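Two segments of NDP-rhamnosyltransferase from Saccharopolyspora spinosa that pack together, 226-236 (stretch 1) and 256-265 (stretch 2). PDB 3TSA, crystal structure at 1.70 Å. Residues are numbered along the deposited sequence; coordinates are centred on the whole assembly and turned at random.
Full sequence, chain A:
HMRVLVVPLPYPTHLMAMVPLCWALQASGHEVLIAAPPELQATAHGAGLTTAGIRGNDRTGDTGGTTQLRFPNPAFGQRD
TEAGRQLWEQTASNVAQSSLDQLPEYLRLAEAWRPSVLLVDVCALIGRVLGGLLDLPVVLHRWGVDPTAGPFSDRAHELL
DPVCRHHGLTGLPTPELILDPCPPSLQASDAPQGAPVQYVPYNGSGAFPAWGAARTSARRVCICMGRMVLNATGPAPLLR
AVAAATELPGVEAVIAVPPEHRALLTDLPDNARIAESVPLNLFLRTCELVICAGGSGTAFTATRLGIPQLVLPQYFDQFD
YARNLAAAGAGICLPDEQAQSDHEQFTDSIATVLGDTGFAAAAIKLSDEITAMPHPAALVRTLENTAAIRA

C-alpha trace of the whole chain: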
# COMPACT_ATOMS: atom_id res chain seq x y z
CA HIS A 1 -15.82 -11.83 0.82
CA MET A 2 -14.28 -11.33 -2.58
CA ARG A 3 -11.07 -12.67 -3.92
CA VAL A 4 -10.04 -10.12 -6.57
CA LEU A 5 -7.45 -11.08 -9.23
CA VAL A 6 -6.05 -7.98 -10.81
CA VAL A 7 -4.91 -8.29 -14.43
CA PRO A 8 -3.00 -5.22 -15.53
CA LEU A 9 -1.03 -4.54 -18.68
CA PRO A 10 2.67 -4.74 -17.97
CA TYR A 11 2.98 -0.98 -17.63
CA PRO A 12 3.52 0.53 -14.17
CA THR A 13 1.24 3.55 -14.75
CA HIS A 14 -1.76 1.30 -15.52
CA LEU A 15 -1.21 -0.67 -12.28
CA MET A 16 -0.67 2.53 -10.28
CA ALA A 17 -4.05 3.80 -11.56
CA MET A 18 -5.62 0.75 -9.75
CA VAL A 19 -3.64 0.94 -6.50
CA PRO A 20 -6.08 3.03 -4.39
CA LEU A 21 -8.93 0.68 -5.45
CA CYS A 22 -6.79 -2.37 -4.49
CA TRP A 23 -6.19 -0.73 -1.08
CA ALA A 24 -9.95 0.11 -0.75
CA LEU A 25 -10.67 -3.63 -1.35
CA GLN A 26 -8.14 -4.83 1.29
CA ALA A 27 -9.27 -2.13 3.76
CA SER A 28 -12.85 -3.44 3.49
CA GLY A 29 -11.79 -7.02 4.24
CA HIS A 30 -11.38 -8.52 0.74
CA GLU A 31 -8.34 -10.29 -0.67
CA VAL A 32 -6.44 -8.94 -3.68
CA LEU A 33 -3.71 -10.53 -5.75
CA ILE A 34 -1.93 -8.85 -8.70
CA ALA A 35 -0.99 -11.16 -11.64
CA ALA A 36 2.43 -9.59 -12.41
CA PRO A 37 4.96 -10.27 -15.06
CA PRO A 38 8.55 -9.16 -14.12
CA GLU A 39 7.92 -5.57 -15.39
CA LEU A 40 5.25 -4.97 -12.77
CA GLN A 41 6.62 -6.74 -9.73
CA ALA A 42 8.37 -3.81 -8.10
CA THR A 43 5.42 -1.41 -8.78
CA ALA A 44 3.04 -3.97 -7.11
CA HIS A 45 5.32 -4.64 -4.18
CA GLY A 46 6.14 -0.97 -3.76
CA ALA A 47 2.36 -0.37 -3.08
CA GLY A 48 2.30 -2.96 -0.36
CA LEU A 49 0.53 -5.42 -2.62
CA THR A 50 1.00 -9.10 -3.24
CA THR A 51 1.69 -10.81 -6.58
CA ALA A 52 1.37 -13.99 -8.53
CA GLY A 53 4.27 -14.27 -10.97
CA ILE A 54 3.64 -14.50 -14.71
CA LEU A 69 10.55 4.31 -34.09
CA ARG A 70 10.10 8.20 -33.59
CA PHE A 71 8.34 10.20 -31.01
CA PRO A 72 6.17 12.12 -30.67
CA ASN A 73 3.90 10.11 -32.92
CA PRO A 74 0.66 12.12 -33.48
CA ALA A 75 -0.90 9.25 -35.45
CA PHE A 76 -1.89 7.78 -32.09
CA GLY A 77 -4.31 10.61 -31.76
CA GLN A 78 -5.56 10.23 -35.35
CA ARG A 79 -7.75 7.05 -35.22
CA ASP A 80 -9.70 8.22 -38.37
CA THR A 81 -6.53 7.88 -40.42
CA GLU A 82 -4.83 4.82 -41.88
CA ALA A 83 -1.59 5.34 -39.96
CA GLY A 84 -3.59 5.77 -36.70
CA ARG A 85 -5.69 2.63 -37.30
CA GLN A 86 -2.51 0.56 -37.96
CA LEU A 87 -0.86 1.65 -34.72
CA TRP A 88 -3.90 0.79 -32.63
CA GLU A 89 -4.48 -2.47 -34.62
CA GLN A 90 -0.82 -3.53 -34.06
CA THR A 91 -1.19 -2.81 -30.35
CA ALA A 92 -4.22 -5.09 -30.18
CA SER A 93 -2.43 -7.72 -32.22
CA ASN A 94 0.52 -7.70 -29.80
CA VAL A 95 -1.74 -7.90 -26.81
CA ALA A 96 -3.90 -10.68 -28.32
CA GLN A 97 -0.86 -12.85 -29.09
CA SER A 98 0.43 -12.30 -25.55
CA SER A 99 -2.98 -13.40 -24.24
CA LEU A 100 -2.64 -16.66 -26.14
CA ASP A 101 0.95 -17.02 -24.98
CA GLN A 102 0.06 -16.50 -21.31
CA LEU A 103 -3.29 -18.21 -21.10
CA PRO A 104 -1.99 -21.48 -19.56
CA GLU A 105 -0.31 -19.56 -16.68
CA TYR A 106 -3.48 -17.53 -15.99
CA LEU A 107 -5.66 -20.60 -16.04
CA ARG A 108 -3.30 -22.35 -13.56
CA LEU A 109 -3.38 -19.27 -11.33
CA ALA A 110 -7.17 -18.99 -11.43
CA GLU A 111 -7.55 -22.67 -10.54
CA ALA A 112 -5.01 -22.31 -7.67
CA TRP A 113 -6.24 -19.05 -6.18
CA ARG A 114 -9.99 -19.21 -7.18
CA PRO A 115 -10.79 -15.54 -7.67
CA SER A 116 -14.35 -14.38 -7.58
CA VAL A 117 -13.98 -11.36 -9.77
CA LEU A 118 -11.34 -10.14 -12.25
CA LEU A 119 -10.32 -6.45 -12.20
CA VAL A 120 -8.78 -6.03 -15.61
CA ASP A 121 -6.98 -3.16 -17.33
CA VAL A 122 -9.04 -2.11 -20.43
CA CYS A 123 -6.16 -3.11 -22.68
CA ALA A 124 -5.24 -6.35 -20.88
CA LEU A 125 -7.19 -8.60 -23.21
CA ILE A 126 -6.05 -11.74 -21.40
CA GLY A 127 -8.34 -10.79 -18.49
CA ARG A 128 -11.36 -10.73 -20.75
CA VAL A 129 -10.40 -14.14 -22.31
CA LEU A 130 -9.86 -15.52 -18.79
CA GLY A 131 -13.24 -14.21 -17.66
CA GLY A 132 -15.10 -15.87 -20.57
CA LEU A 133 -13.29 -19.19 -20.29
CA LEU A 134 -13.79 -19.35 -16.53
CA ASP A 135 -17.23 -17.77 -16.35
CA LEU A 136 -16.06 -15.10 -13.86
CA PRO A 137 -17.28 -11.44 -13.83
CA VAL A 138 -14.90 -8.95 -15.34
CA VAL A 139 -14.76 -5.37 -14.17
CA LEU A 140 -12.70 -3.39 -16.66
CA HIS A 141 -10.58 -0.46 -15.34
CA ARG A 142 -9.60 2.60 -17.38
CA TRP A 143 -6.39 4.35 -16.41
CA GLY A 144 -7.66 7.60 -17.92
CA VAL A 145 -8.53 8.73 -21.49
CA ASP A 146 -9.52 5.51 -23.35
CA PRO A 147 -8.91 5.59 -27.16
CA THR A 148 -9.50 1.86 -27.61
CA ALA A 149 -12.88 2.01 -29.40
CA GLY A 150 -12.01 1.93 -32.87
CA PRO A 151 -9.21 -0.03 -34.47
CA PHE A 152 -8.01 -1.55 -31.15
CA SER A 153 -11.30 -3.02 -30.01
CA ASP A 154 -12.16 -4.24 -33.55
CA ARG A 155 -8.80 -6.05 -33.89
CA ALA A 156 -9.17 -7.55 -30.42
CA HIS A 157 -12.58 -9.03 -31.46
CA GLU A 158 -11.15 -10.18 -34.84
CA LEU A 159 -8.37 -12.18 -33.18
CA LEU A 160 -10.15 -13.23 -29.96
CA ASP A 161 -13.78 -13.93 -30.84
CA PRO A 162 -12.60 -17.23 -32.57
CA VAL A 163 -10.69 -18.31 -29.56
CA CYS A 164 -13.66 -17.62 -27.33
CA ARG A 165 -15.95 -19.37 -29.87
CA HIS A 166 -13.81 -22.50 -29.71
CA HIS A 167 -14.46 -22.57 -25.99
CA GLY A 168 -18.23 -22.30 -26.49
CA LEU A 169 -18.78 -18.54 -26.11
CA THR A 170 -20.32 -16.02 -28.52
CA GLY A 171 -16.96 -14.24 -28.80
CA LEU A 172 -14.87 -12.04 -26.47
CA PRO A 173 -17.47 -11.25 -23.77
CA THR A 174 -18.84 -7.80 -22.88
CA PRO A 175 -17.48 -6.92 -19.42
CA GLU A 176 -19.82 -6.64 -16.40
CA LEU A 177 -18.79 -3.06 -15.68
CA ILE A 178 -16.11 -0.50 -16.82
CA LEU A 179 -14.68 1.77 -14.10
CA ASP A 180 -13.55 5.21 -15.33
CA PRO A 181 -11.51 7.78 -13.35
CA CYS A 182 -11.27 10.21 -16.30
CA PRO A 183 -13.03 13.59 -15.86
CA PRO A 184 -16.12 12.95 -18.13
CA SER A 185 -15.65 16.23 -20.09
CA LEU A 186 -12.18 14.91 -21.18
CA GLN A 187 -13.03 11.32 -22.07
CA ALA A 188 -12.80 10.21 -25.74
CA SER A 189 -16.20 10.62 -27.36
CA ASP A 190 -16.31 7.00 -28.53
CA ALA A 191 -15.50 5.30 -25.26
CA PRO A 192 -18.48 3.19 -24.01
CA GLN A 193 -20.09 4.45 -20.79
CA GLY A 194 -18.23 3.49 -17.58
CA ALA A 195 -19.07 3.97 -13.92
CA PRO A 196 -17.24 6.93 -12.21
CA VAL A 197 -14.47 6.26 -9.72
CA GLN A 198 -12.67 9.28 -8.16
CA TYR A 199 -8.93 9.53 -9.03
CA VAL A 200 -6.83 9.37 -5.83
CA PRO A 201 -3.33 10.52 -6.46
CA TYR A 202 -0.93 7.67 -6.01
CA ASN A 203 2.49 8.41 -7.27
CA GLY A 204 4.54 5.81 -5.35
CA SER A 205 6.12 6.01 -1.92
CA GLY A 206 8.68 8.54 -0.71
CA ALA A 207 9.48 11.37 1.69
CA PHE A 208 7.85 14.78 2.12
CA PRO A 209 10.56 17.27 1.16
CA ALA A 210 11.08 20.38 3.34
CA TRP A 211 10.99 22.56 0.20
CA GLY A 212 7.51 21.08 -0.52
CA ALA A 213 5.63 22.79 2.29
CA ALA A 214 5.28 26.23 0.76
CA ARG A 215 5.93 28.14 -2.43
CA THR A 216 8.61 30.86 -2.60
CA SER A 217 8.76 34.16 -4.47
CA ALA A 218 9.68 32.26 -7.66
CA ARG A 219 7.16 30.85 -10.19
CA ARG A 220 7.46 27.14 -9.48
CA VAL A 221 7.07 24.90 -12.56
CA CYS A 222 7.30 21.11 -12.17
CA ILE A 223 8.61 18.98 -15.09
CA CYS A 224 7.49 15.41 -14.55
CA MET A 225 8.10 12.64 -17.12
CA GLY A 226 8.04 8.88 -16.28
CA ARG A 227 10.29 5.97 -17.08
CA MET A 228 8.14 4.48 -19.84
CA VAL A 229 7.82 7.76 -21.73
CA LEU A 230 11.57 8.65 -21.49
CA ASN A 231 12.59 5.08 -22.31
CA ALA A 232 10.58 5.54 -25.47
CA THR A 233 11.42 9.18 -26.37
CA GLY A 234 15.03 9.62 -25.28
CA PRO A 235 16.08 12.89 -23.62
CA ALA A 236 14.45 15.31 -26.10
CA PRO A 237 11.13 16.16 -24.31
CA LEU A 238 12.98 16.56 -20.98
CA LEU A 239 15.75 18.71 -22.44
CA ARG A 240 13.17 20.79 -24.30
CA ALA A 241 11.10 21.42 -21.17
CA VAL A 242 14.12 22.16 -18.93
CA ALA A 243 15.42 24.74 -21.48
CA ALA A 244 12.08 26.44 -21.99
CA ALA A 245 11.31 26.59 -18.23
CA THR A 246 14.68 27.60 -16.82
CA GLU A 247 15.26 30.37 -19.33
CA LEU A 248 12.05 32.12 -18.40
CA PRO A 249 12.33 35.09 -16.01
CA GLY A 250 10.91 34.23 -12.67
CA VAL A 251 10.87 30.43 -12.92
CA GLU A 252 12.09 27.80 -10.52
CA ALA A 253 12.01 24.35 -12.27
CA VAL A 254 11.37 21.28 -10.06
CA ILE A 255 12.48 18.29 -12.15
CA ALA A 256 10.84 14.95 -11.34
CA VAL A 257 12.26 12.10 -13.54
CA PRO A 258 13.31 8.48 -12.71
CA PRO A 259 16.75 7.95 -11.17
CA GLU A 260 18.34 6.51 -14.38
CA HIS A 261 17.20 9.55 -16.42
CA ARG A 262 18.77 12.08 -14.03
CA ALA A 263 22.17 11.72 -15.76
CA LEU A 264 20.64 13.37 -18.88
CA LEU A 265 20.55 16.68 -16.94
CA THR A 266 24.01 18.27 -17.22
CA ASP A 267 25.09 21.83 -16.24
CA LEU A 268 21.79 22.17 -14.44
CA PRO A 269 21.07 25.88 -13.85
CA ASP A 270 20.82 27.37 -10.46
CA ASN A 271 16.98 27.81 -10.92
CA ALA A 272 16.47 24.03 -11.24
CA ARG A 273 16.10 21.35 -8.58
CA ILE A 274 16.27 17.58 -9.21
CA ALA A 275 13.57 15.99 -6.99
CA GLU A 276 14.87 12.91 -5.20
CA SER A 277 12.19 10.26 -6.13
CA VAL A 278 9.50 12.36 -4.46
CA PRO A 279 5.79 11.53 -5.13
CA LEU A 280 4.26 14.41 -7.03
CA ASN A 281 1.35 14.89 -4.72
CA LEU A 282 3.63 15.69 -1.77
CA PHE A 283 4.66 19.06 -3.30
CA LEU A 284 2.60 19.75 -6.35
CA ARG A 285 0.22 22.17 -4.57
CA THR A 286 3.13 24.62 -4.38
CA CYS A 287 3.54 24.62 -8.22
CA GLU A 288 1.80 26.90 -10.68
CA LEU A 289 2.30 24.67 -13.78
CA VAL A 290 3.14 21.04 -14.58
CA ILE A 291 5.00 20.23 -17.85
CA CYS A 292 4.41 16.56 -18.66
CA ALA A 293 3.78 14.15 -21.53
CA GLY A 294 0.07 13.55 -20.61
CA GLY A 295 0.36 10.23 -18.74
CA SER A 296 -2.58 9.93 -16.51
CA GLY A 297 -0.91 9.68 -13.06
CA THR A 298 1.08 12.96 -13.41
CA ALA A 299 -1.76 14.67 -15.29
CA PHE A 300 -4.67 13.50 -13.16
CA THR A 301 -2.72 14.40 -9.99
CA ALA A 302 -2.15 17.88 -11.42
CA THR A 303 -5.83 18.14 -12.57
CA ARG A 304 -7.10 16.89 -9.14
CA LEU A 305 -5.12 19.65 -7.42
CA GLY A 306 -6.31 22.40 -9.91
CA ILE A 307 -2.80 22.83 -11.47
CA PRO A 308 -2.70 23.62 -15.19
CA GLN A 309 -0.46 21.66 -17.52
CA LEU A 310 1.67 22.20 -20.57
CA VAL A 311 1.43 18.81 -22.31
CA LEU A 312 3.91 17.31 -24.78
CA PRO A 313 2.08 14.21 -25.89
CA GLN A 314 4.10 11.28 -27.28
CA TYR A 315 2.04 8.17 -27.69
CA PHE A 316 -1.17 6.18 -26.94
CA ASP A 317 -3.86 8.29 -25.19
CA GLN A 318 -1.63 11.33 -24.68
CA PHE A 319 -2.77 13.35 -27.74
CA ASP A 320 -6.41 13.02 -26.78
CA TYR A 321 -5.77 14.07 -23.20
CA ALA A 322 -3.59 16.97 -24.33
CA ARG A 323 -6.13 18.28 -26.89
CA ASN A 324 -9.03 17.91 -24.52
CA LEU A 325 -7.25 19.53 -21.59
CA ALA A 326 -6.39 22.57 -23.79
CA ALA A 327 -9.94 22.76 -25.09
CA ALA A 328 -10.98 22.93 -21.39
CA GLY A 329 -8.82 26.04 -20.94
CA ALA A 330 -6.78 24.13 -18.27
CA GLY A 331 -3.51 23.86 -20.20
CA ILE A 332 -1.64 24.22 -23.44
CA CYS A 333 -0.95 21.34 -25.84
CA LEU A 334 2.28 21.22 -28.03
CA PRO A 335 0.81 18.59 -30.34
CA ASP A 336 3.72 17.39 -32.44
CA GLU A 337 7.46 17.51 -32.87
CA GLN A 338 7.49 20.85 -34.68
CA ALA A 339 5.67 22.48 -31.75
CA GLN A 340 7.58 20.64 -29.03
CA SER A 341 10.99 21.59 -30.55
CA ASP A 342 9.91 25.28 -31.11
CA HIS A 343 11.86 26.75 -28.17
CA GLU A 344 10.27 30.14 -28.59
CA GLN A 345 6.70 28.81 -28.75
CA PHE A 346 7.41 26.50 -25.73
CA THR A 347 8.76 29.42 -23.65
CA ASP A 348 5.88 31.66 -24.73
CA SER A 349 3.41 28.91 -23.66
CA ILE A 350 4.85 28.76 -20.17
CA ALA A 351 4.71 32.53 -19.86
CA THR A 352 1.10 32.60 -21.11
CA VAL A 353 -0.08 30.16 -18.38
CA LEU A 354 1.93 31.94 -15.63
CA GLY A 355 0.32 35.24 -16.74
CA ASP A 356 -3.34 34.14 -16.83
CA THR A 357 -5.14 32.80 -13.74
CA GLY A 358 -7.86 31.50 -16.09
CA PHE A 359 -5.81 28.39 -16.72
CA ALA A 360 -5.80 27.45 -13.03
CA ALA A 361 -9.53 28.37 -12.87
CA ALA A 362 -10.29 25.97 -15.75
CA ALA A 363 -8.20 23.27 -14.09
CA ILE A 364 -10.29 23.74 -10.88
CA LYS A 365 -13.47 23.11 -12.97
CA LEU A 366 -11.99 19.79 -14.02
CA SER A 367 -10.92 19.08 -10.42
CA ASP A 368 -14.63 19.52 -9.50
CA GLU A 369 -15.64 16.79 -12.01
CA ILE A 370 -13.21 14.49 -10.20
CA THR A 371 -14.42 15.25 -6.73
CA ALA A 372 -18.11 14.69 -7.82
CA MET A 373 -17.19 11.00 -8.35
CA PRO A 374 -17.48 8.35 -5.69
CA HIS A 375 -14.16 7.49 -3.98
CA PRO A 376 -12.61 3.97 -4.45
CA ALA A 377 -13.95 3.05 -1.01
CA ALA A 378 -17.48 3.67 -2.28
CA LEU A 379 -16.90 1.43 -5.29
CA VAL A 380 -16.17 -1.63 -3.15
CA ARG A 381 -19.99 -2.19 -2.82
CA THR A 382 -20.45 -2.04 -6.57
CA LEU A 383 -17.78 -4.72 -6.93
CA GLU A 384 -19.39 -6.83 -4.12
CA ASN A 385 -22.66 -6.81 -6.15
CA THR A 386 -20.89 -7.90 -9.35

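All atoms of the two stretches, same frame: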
# COMPACT_ATOMS: atom_id res chain seq x y z
N GLY A 226 7.74 10.23 -16.81
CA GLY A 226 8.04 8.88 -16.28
C GLY A 226 9.04 8.03 -17.06
O GLY A 226 9.53 8.41 -18.14
N ARG A 227 9.40 6.89 -16.48
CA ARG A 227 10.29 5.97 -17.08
C ARG A 227 9.79 5.52 -18.44
O ARG A 227 10.57 5.46 -19.41
CB ARG A 227 10.36 4.80 -16.11
CG ARG A 227 11.27 3.69 -16.50
CD ARG A 227 11.43 2.76 -15.31
NE ARG A 227 12.48 3.32 -14.44
CZ ARG A 227 12.45 3.32 -13.11
NH1 ARG A 227 11.42 2.80 -12.48
NH2 ARG A 227 13.47 3.86 -12.41
N MET A 228 8.53 5.12 -18.54
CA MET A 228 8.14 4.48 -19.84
C MET A 228 8.26 5.49 -20.96
O MET A 228 8.75 5.14 -22.01
CB MET A 228 6.73 3.85 -19.88
CG MET A 228 6.45 2.62 -19.06
SD MET A 228 7.33 1.08 -19.38
CE MET A 228 6.89 0.78 -21.13
N VAL A 229 7.76 6.70 -20.73
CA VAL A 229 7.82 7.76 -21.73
C VAL A 229 9.27 8.06 -22.13
O VAL A 229 9.55 7.99 -23.28
CB VAL A 229 7.08 9.03 -21.29
CG1 VAL A 229 7.23 10.14 -22.38
CG2 VAL A 229 5.57 8.72 -21.11
N LEU A 230 10.17 8.31 -21.18
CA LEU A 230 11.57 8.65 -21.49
C LEU A 230 12.37 7.51 -22.07
O LEU A 230 13.29 7.73 -22.88
CB LEU A 230 12.31 9.29 -20.29
CG LEU A 230 11.68 10.59 -19.76
CD1 LEU A 230 12.40 10.97 -18.45
CD2 LEU A 230 11.84 11.66 -20.89
N ASN A 231 12.06 6.27 -21.63
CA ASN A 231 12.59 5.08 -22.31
C ASN A 231 12.24 5.10 -23.78
O ASN A 231 13.02 4.69 -24.64
CB ASN A 231 12.11 3.78 -21.64
CG ASN A 231 12.87 3.49 -20.35
OD1 ASN A 231 13.81 4.22 -20.04
ND2 ASN A 231 12.47 2.45 -19.59
N ALA A 232 11.04 5.56 -24.08
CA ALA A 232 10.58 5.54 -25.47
C ALA A 232 11.15 6.73 -26.28
O ALA A 232 11.57 6.56 -27.42
CB ALA A 232 9.02 5.53 -25.52
N THR A 233 11.12 7.92 -25.69
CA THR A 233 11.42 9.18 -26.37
C THR A 233 12.93 9.52 -26.43
O THR A 233 13.35 10.27 -27.32
CB THR A 233 10.71 10.37 -25.69
OG1 THR A 233 11.16 10.51 -24.32
CG2 THR A 233 9.15 10.26 -25.76
N GLY A 234 13.70 9.05 -25.47
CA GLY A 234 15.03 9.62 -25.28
C GLY A 234 14.93 10.95 -24.56
O GLY A 234 13.83 11.33 -24.10
N PRO A 235 16.06 11.70 -24.46
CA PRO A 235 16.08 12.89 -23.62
C PRO A 235 15.26 14.06 -24.18
O PRO A 235 14.98 15.03 -23.43
CB PRO A 235 17.54 13.29 -23.55
CG PRO A 235 18.30 12.22 -24.34
CD PRO A 235 17.39 11.22 -24.90
N ALA A 236 14.93 14.05 -25.47
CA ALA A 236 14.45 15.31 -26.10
C ALA A 236 13.33 16.05 -25.39
O ALA A 236 13.49 17.25 -25.19
CB ALA A 236 14.10 15.12 -27.61
N ALA A 256 11.23 16.25 -11.91
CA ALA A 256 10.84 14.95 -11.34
C ALA A 256 10.94 13.86 -12.44
O ALA A 256 10.00 13.73 -13.25
CB ALA A 256 9.41 15.02 -10.73
N VAL A 257 12.07 13.16 -12.54
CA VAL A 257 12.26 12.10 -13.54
C VAL A 257 12.87 10.91 -12.81
O VAL A 257 13.38 11.13 -11.71
CB VAL A 257 13.12 12.52 -14.75
CG1 VAL A 257 12.49 13.76 -15.42
CG2 VAL A 257 14.59 12.71 -14.36
N PRO A 258 12.81 9.69 -13.38
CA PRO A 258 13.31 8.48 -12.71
C PRO A 258 14.80 8.58 -12.50
O PRO A 258 15.48 9.23 -13.31
CB PRO A 258 13.05 7.39 -13.76
CG PRO A 258 11.82 7.90 -14.45
CD PRO A 258 12.15 9.33 -14.65
N PRO A 259 15.33 7.88 -11.49
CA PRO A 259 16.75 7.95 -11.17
C PRO A 259 17.68 7.76 -12.39
O PRO A 259 18.62 8.57 -12.59
CB PRO A 259 16.95 6.78 -10.19
CG PRO A 259 15.63 6.52 -9.59
CD PRO A 259 14.60 6.91 -10.64
N GLU A 260 17.42 6.75 -13.22
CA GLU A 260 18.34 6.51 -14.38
C GLU A 260 18.30 7.59 -15.48
O GLU A 260 19.21 7.69 -16.30
CB GLU A 260 18.17 5.12 -14.98
CG GLU A 260 16.92 4.96 -15.83
CD GLU A 260 15.64 4.72 -15.01
OE1 GLU A 260 15.63 4.73 -13.73
OE2 GLU A 260 14.62 4.52 -15.69
N HIS A 261 17.27 8.44 -15.46
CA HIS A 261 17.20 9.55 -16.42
C HIS A 261 17.77 10.87 -15.90
O HIS A 261 17.76 11.87 -16.63
CB HIS A 261 15.75 9.73 -16.94
CG HIS A 261 15.20 8.52 -17.64
ND1 HIS A 261 15.63 8.12 -18.89
CD2 HIS A 261 14.21 7.65 -17.28
CE1 HIS A 261 14.98 7.02 -19.24
NE2 HIS A 261 14.10 6.73 -18.30
N ARG A 262 18.30 10.87 -14.67
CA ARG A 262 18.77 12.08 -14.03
C ARG A 262 20.13 12.46 -14.62
O ARG A 262 20.48 13.64 -14.72
CB ARG A 262 18.77 11.89 -12.47
CG ARG A 262 17.31 11.91 -11.91
CD ARG A 262 17.16 11.61 -10.41
NE ARG A 262 15.77 11.19 -10.16
CZ ARG A 262 15.32 10.60 -9.06
NH1 ARG A 262 16.16 10.33 -8.09
NH2 ARG A 262 14.02 10.27 -8.95
N ALA A 263 20.86 11.46 -15.12
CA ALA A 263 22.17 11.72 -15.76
C ALA A 263 22.08 12.56 -17.06
O ALA A 263 23.03 13.25 -17.46
CB ALA A 263 22.90 10.38 -16.00
N LEU A 264 20.92 12.53 -17.71
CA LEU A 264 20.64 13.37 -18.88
C LEU A 264 20.75 14.90 -18.59
O LEU A 264 20.92 15.70 -19.50
CB LEU A 264 19.23 13.04 -19.43
CG LEU A 264 18.88 11.58 -19.80
CD1 LEU A 264 17.40 11.39 -20.20
CD2 LEU A 264 19.84 11.03 -20.95
N LEU A 265 20.62 15.28 -17.32
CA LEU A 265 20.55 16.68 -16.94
C LEU A 265 21.91 17.28 -16.57
O LEU A 265 22.18 17.50 -15.38
CB LEU A 265 19.65 16.79 -15.71
CG LEU A 265 18.21 16.33 -15.91
CD1 LEU A 265 17.46 16.30 -14.57
CD2 LEU A 265 17.53 17.18 -17.01

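Stretch 1 contains a short helix, Arg 227 to Thr 233, with Gly 226 at the N-cap position. Its backbone bonds begin with Leu 230 N to Gly 226 O (3.1 Å) and run on to Gly 234 N to Leu 230 O (2.9 Å). Gly 234 then leaves the helix with positive phi (phi/psi 77°/-171°); a CB there would be jammed against the preceding carbonyl oxygen and would meet Pro 235 CD, so glycine suits the turn. Stretch 2 has less regular bonding. His 261 N bonds to Pro 258 O (2.9 Å) and Arg 262 N to Pro 259 O (3.1 Å). In this stretch, Pro 258, Glu 260, His 261 and Leu 264 all point CA-to-CB toward stretch 1. Arg 262 holds this fold from within, its NE donating to Val 257 O at 2.8 Å.

Arg 227 and Glu 260 form a two-pronged salt bridge. The CA-to-CB bond of Arg 227 points sideways to stretch 2, yet its long side chain brings the guanidinium edge to the Glu 260 carboxylate: NE reaches OE2 at 2.8 Å and NH2 reaches OE1 at 2.7 Å, both nearly linear. Two parallel N-H groups match two carboxylate oxygens, a fit for which arginine is well shaped. At the helix start, the compact ring of Pro 258 packs close to the backbone, its CG 3.3 Å from Arg 227 N.

Leu 230, one turn on, is buried. Its CB lies over one face of the His 261 ring, 3.6 Å from the centroid and 9° off the normal, a CH-pi contact, while its CD1 reaches Val 257 CB and Pro 258 CD, each at 4.1 Å. The flat imidazole thus offers a face to leucine and an edge to Asn 231, whose OD1 lies 3.1 Å from His 261 NE2. Beyond the helix, Pro 235 CB meets Leu 264 CD1 at 3.9 Å, extending the apolar contact.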